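Local coordinates for diacylglycerol lipase (PDB 5XK2) that hydrolyses the ester bonds of mono- and diacylglycerols, as a class 3 lipase captured here in its closed conformation, at the interface of chains A and B. Sequence-based numbering; all coordinates share one arbitrary frame. Chains: chain A/B, Diacylglycerol lipase.

Contact 1: the interface of chains A and B. Residues chain A 98, 101, 103, 211, 213, 216; chain B 263, 266.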
ATOM      1  N   VAL A  98       3.545   7.076   0.097  1.00 21.02           N
ATOM      2  CA  VAL A  98       4.905   7.076  -0.437  1.00 23.61           C
ATOM      3  C   VAL A  98       5.049   7.394  -1.927  1.00 20.85           C
ATOM      4  O   VAL A  98       6.168   7.654  -2.373  1.00 22.19           O
ATOM      5  CB  VAL A  98       5.608   5.703  -0.192  1.00 22.12           C
ATOM      6  CG1 VAL A  98       5.621   5.359   1.291  1.00 20.23           C
ATOM      7  CG2 VAL A  98       4.953   4.592  -1.003  1.00 21.27           C
ATOM      8  N   ALA A 101       7.196  10.164  -3.124  1.00 27.25           N
ATOM      9  CA  ALA A 101       8.576   9.963  -2.696  1.00 25.96           C
ATOM     10  C   ALA A 101       9.186  11.271  -2.193  1.00 30.19           C
ATOM     11  O   ALA A 101      10.407  11.431  -2.196  1.00 30.11           O
ATOM     12  CB  ALA A 101       9.418   9.383  -3.832  1.00 27.23           C
ATOM     13  N   PHE A 103       8.778  14.236   1.092  1.00 23.98           N
ATOM     14  CA  PHE A 103       8.228  14.442   2.434  1.00 17.01           C
ATOM     15  C   PHE A 103       8.688  15.800   2.966  1.00 15.59           C
ATOM     16  O   PHE A 103       9.586  15.878   3.806  1.00 14.98           O
ATOM     17  CB  PHE A 103       8.679  13.329   3.396  1.00 16.38           C
ATOM     18  CG  PHE A 103       8.202  11.937   3.009  1.00 16.81           C
ATOM     19  CD1 PHE A 103       6.953  11.476   3.399  1.00 23.52           C
ATOM     20  CD2 PHE A 103       9.020  11.100   2.276  1.00 24.27           C
ATOM     21  CE1 PHE A 103       6.524  10.191   3.046  1.00 18.86           C
ATOM     22  CE2 PHE A 103       8.595   9.821   1.920  1.00 26.99           C
ATOM     23  CZ  PHE A 103       7.351   9.372   2.318  1.00 20.20           C
ATOM     24  N   LEU A 211      10.798   5.431   7.305  1.00 11.42           N
ATOM     25  CA  LEU A 211      10.387   6.553   6.455  1.00 11.55           C
ATOM     26  C   LEU A 211       9.814   7.685   7.290  1.00 12.56           C
ATOM     27  O   LEU A 211       9.228   7.447   8.341  1.00 13.43           O
ATOM     28  CB  LEU A 211       9.342   6.108   5.434  1.00 12.55           C
ATOM     29  CG  LEU A 211       9.819   5.075   4.415  1.00 16.71           C
ATOM     30  CD1 LEU A 211       8.644   4.679   3.550  1.00 20.89           C
ATOM     31  CD2 LEU A 211      10.964   5.640   3.583  1.00 21.42           C
ATOM     32  N   LEU A 213      13.204   9.199   5.094  1.00 16.05           N
ATOM     33  CA  LEU A 213      14.611   8.836   5.208  1.00 14.98           C
ATOM     34  C   LEU A 213      15.426   9.778   6.078  1.00 14.13           C
ATOM     35  O   LEU A 213      15.127  10.978   6.206  1.00 14.94           O
ATOM     36  CB  LEU A 213      15.258   8.795   3.826  1.00 15.85           C
ATOM     37  CG  LEU A 213      14.656   7.863   2.779  1.00 19.89           C
ATOM     38  CD1 LEU A 213      15.474   7.961   1.501  1.00 24.71           C
ATOM     39  CD2 LEU A 213      14.665   6.450   3.297  1.00 21.16           C
ATOM     40  N   MET A 216      16.542  12.651   4.148  1.00 15.87           N
ATOM     41  CA  MET A 216      15.546  13.695   3.958  1.00 17.00           C
ATOM     42  C   MET A 216      15.495  14.664   5.152  1.00 17.74           C
ATOM     43  O   MET A 216      14.625  15.543   5.222  1.00 19.36           O
ATOM     44  CB  MET A 216      14.172  13.065   3.719  1.00 16.78           C
ATOM     45  CG  MET A 216      14.067  12.314   2.406  1.00 19.56           C
ATOM     46  SD  MET A 216      12.553  11.345   2.391  1.00 21.96           S
ATOM     47  CE  MET A 216      12.550  10.714   0.712  1.00 26.40           C
TER
ATOM     48  N   LEU B 263      10.092   2.529  -0.821  1.00 13.87           N
ATOM     49  CA  LEU B 263      10.151   3.926  -1.230  1.00 13.61           C
ATOM     50  C   LEU B 263      10.390   4.064  -2.734  1.00 16.33           C
ATOM     51  O   LEU B 263      10.304   5.160  -3.297  1.00 16.45           O
ATOM     52  CB  LEU B 263      11.231   4.660  -0.435  1.00 15.93           C
ATOM     53  CG  LEU B 263      11.239   6.179  -0.615  1.00 20.51           C
ATOM     54  CD1 LEU B 263       9.919   6.829  -0.218  1.00 23.03           C
ATOM     55  CD2 LEU B 263      12.389   6.767   0.173  1.00 29.24           C
ATOM     56  N   HIS B 266       7.190   4.902  -6.310  1.00 13.75           N
ATOM     57  CA  HIS B 266       6.929   5.898  -7.348  1.00 13.63           C
ATOM     58  C   HIS B 266       7.203   5.352  -8.752  1.00 14.16           C
ATOM     59  O   HIS B 266       6.491   5.683  -9.700  1.00 16.08           O
ATOM     60  CB  HIS B 266       7.785   7.154  -7.114  1.00 15.34           C
ATOM     61  CG  HIS B 266       9.255   6.910  -7.252  1.00 15.37           C
ATOM     62  ND1 HIS B 266       9.948   7.188  -8.409  1.00 17.78           N
ATOM     63  CD2 HIS B 266      10.158   6.397  -6.383  1.00 16.13           C
ATOM     64  CE1 HIS B 266      11.220   6.869  -8.244  1.00 18.00           C
ATOM     65  NE2 HIS B 266      11.373   6.384  -7.024  1.00 17.04           N
TER
HETATM   66  O   HOH W   1       7.757   6.114  -3.799  1.00 18.30           O

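Contact 2: the interface of chains A and B. Residues chain A 94, 98, 207, 211, 260; chain B 261-263.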
ATOM      1  N   ILE A  94      -0.787   3.068   2.241  1.00 21.80           N
ATOM      2  CA  ILE A  94       0.655   3.249   2.310  1.00 27.39           C
ATOM      3  C   ILE A  94       1.184   3.666   0.950  1.00 21.57           C
ATOM      4  O   ILE A  94       2.071   4.516   0.855  1.00 24.91           O
ATOM      5  CB  ILE A  94       1.369   1.963   2.762  1.00 42.37           C
ATOM      6  CG1 ILE A  94       0.924   1.580   4.175  1.00 47.97           C
ATOM      7  CG2 ILE A  94       2.882   2.149   2.714  1.00 42.66           C
ATOM      8  CD1 ILE A  94       1.371   2.562   5.255  1.00 31.63           C
ATOM      9  N   VAL A  98       3.545   7.076   0.097  1.00 21.02           N
ATOM     10  CA  VAL A  98       4.905   7.076  -0.437  1.00 23.61           C
ATOM     11  C   VAL A  98       5.049   7.394  -1.927  1.00 20.85           C
ATOM     12  O   VAL A  98       6.168   7.654  -2.373  1.00 22.19           O
ATOM     13  CB  VAL A  98       5.608   5.703  -0.192  1.00 22.12           C
ATOM     14  CG1 VAL A  98       5.621   5.359   1.291  1.00 20.23           C
ATOM     15  CG2 VAL A  98       4.953   4.592  -1.003  1.00 21.27           C
ATOM     16  N   PRO A 207       8.924  -1.872   7.574  1.00  7.91           N
ATOM     17  CA  PRO A 207       9.503  -0.797   6.751  1.00 10.28           C
ATOM     18  C   PRO A 207       9.053   0.624   7.119  1.00 12.94           C
ATOM     19  O   PRO A 207       9.754   1.597   6.804  1.00 12.09           O
ATOM     20  CB  PRO A 207       9.030  -1.142   5.335  1.00 11.83           C
ATOM     21  CG  PRO A 207       7.753  -1.899   5.533  1.00 10.71           C
ATOM     22  CD  PRO A 207       7.980  -2.718   6.813  1.00  9.90           C
ATOM     23  N   LEU A 211      10.798   5.431   7.305  1.00 11.42           N
ATOM     24  CA  LEU A 211      10.387   6.553   6.455  1.00 11.55           C
ATOM     25  C   LEU A 211       9.814   7.685   7.290  1.00 12.56           C
ATOM     26  O   LEU A 211       9.228   7.447   8.341  1.00 13.43           O
ATOM     27  CB  LEU A 211       9.342   6.108   5.434  1.00 12.55           C
ATOM     28  CG  LEU A 211       9.819   5.075   4.415  1.00 16.71           C
ATOM     29  CD1 LEU A 211       8.644   4.679   3.550  1.00 20.89           C
ATOM     30  CD2 LEU A 211      10.964   5.640   3.583  1.00 21.42           C
ATOM     31  N   PRO A 260      13.754   0.094   3.474  1.00 13.51           N
ATOM     32  CA  PRO A 260      12.361  -0.280   3.760  1.00 13.91           C
ATOM     33  C   PRO A 260      11.866  -1.374   2.816  1.00 16.44           C
ATOM     34  O   PRO A 260      11.521  -1.076   1.679  1.00 19.85           O
ATOM     35  CB  PRO A 260      11.575   1.026   3.589  1.00 18.02           C
ATOM     36  CG  PRO A 260      12.436   1.904   2.744  1.00 23.11           C
ATOM     37  CD  PRO A 260      13.862   1.427   2.848  1.00 19.77           C
TER
ATOM     38  N   ASP B 261      12.275  -2.262  -2.584  1.00 15.14           N
ATOM     39  CA  ASP B 261      12.270  -1.042  -1.772  1.00 14.88           C
ATOM     40  C   ASP B 261      10.893  -0.361  -1.792  1.00 14.63           C
ATOM     41  O   ASP B 261      10.399   0.043  -2.858  1.00 16.31           O
ATOM     42  CB  ASP B 261      13.355  -0.095  -2.308  1.00 19.37           C
ATOM     43  CG  ASP B 261      13.631   1.093  -1.399  1.00 28.72           C
ATOM     44  OD1 ASP B 261      12.754   1.507  -0.613  1.00 19.61           O
ATOM     45  OD2 ASP B 261      14.751   1.647  -1.497  1.00 34.04           O
ATOM     46  N   LEU B 262      10.276  -0.222  -0.615  1.00 13.23           N
ATOM     47  CA  LEU B 262       8.959   0.417  -0.507  1.00 13.76           C
ATOM     48  C   LEU B 262       8.981   1.834  -1.036  1.00 16.03           C
ATOM     49  O   LEU B 262       8.009   2.300  -1.642  1.00 16.66           O
ATOM     50  CB  LEU B 262       8.473   0.416   0.953  1.00 15.25           C
ATOM     51  CG  LEU B 262       7.220   1.233   1.290  1.00 15.58           C
ATOM     52  CD1 LEU B 262       6.023   0.687   0.546  1.00 17.95           C
ATOM     53  CD2 LEU B 262       6.968   1.168   2.782  1.00 15.63           C
ATOM     54  N   LEU B 263      10.092   2.529  -0.821  1.00 13.87           N
ATOM     55  CA  LEU B 263      10.151   3.926  -1.230  1.00 13.61           C
ATOM     56  C   LEU B 263      10.390   4.064  -2.734  1.00 16.33           C
ATOM     57  O   LEU B 263      10.304   5.160  -3.297  1.00 16.45           O
ATOM     58  CB  LEU B 263      11.231   4.660  -0.435  1.00 15.93           C
ATOM     59  CG  LEU B 263      11.239   6.179  -0.615  1.00 20.51           C
ATOM     60  CD1 LEU B 263       9.919   6.829  -0.218  1.00 23.03           C
ATOM     61  CD2 LEU B 263      12.389   6.767   0.173  1.00 29.24           C
TER
HETATM   62  O   HOH W   2       7.757   6.114  -3.799  1.00 18.30           O

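Contact 1: the interface of chains A and B
Beside the lid helix of the class 3 lipase fold, residues 94-98 in chain A, the residues A:Leu211, A:Leu213, A:Met216 and A:Phe103 receive B:Leu263, a residue near the start of the 3-10 helix 262-269 in chain B; A:Val98, at the C-terminal end of the lid helix, joins in through water 1. This leucine is the knob of the contact: it loses 113 Å² to the partner, far more than any neighbour here. Its CG stands anti to the backbone N (chi1 -171°), which carries the isobutyl fork away from its own helix and into chain A.

The two methyls then go separate ways. CD2 of B:Leu263 heads for A:Leu213 and meets it tip to tip, 3.6 Å from CD1 of that residue and just as near to its CG. From another direction A:Met216, extended beyond CG, also meets it tip to tip, CE 4.0 Å from CD2 of B:Leu263. A:Leu211 crosses the knob obliquely, its CD2 lying 3.9 Å from CD2 of B:Leu263 and only slightly farther from CD1. The other methyl, CD1 of B:Leu263, sits in the ring plane at the edge of A:Phe103, 3.9 Å from CE2, so the phenyl ring presents its rim rather than a face. A:Met216 CE touches that rim as well, so the methyl lies against both A:Phe103 and B:Leu263.

Beyond these apolar contacts the patch turns polar through water 1. This water bridges the carbonyl O of A:Val98, at 2.6 Å, to chain B, where the carbonyl O of B:Leu263 and the backbone N of B:His266 both hold it; it thereby ties the end of the lid helix to the partner's 3-10 helix. The B:His266 imidazole is turned with its edge toward this water and the B:Leu263 carbonyl, and its CD2 carbon rests 4.0 Å from the methyl CB of A:Ala101.

Contact 2: the interface of chains A and B
The backbone N of B:Leu262 donates a hydrogen bond of 2.7 Å to the carbonyl O of A:Pro260, a direct polar link between the two lipase copies at the start of the 3-10 helix 262-269 in chain B. The bond is nearly straight, 177° at the hydrogen, and it approaches almost in line with the acceptor's C=O. One residue further on, the helix start is held from within its own chain: B:Leu263 N gives a hydrogen bond to the carboxylate OD1 of B:Asp261, 2.9 Å away, entering from above the carboxylate plane. This Asx-type bond, two residues apart in sequence, caps the start of the helix and probably steadies the aspartate, and the same OD1 of B:Asp261 lies 3.4 Å from CG of the A:Pro260 ring. The proline therefore meets chain B twice, with its carbonyl at the amide and with its ring beside the capping carboxylate.

The apolar part of the contact is carried by B:Leu262. With CG anti to the backbone N (chi1 171°), its side chain runs away from the amide that A:Pro260 holds and slips between the lid helix 94-98 and the loop that follows the acidic member of the lipase catalytic triad. On the loop side, CD2 of B:Leu262 lies 4.0 Å from CD1 of A:Leu211, and it also meets CB of A:Pro207 at 4.0 Å, the leucine and proline side chains crossing at about a right angle. A:Leu211 thus divides its fork, giving CD1 to B:Leu262 while the other methyl serves B:Leu263.

On the lid side, B:Leu262 crosses A:Ile94 at about a right angle, CD1 beside CG2, although A:Ile94 is poorly ordered and that touch is loosely determined. A:Val98 is the steadier lid partner. Its CG2, placed between its own backbone N and carbonyl carbon (chi1 -57° for CG1), packs 3.9 Å from the carbonyl O of B:Leu262.

Contact 1 and contact 2 are neighbouring parts of one two-fold interface, their C-alpha centres about 7 Å apart, and they share A:Val98, A:Leu211 and B:Leu263. B:Leu263 serves both contacts, while B:Leu262 adds to contact 2 and B:His266 to contact 1, all beside the same lid helix of chain A. Through symmetry each copy both gives this 3-10 helix and receives it. Since a class 3 lipase lid must move to admit substrate, the pairing would be expected to favour the closed state seen here, though the dimer may be a product of crystal packing.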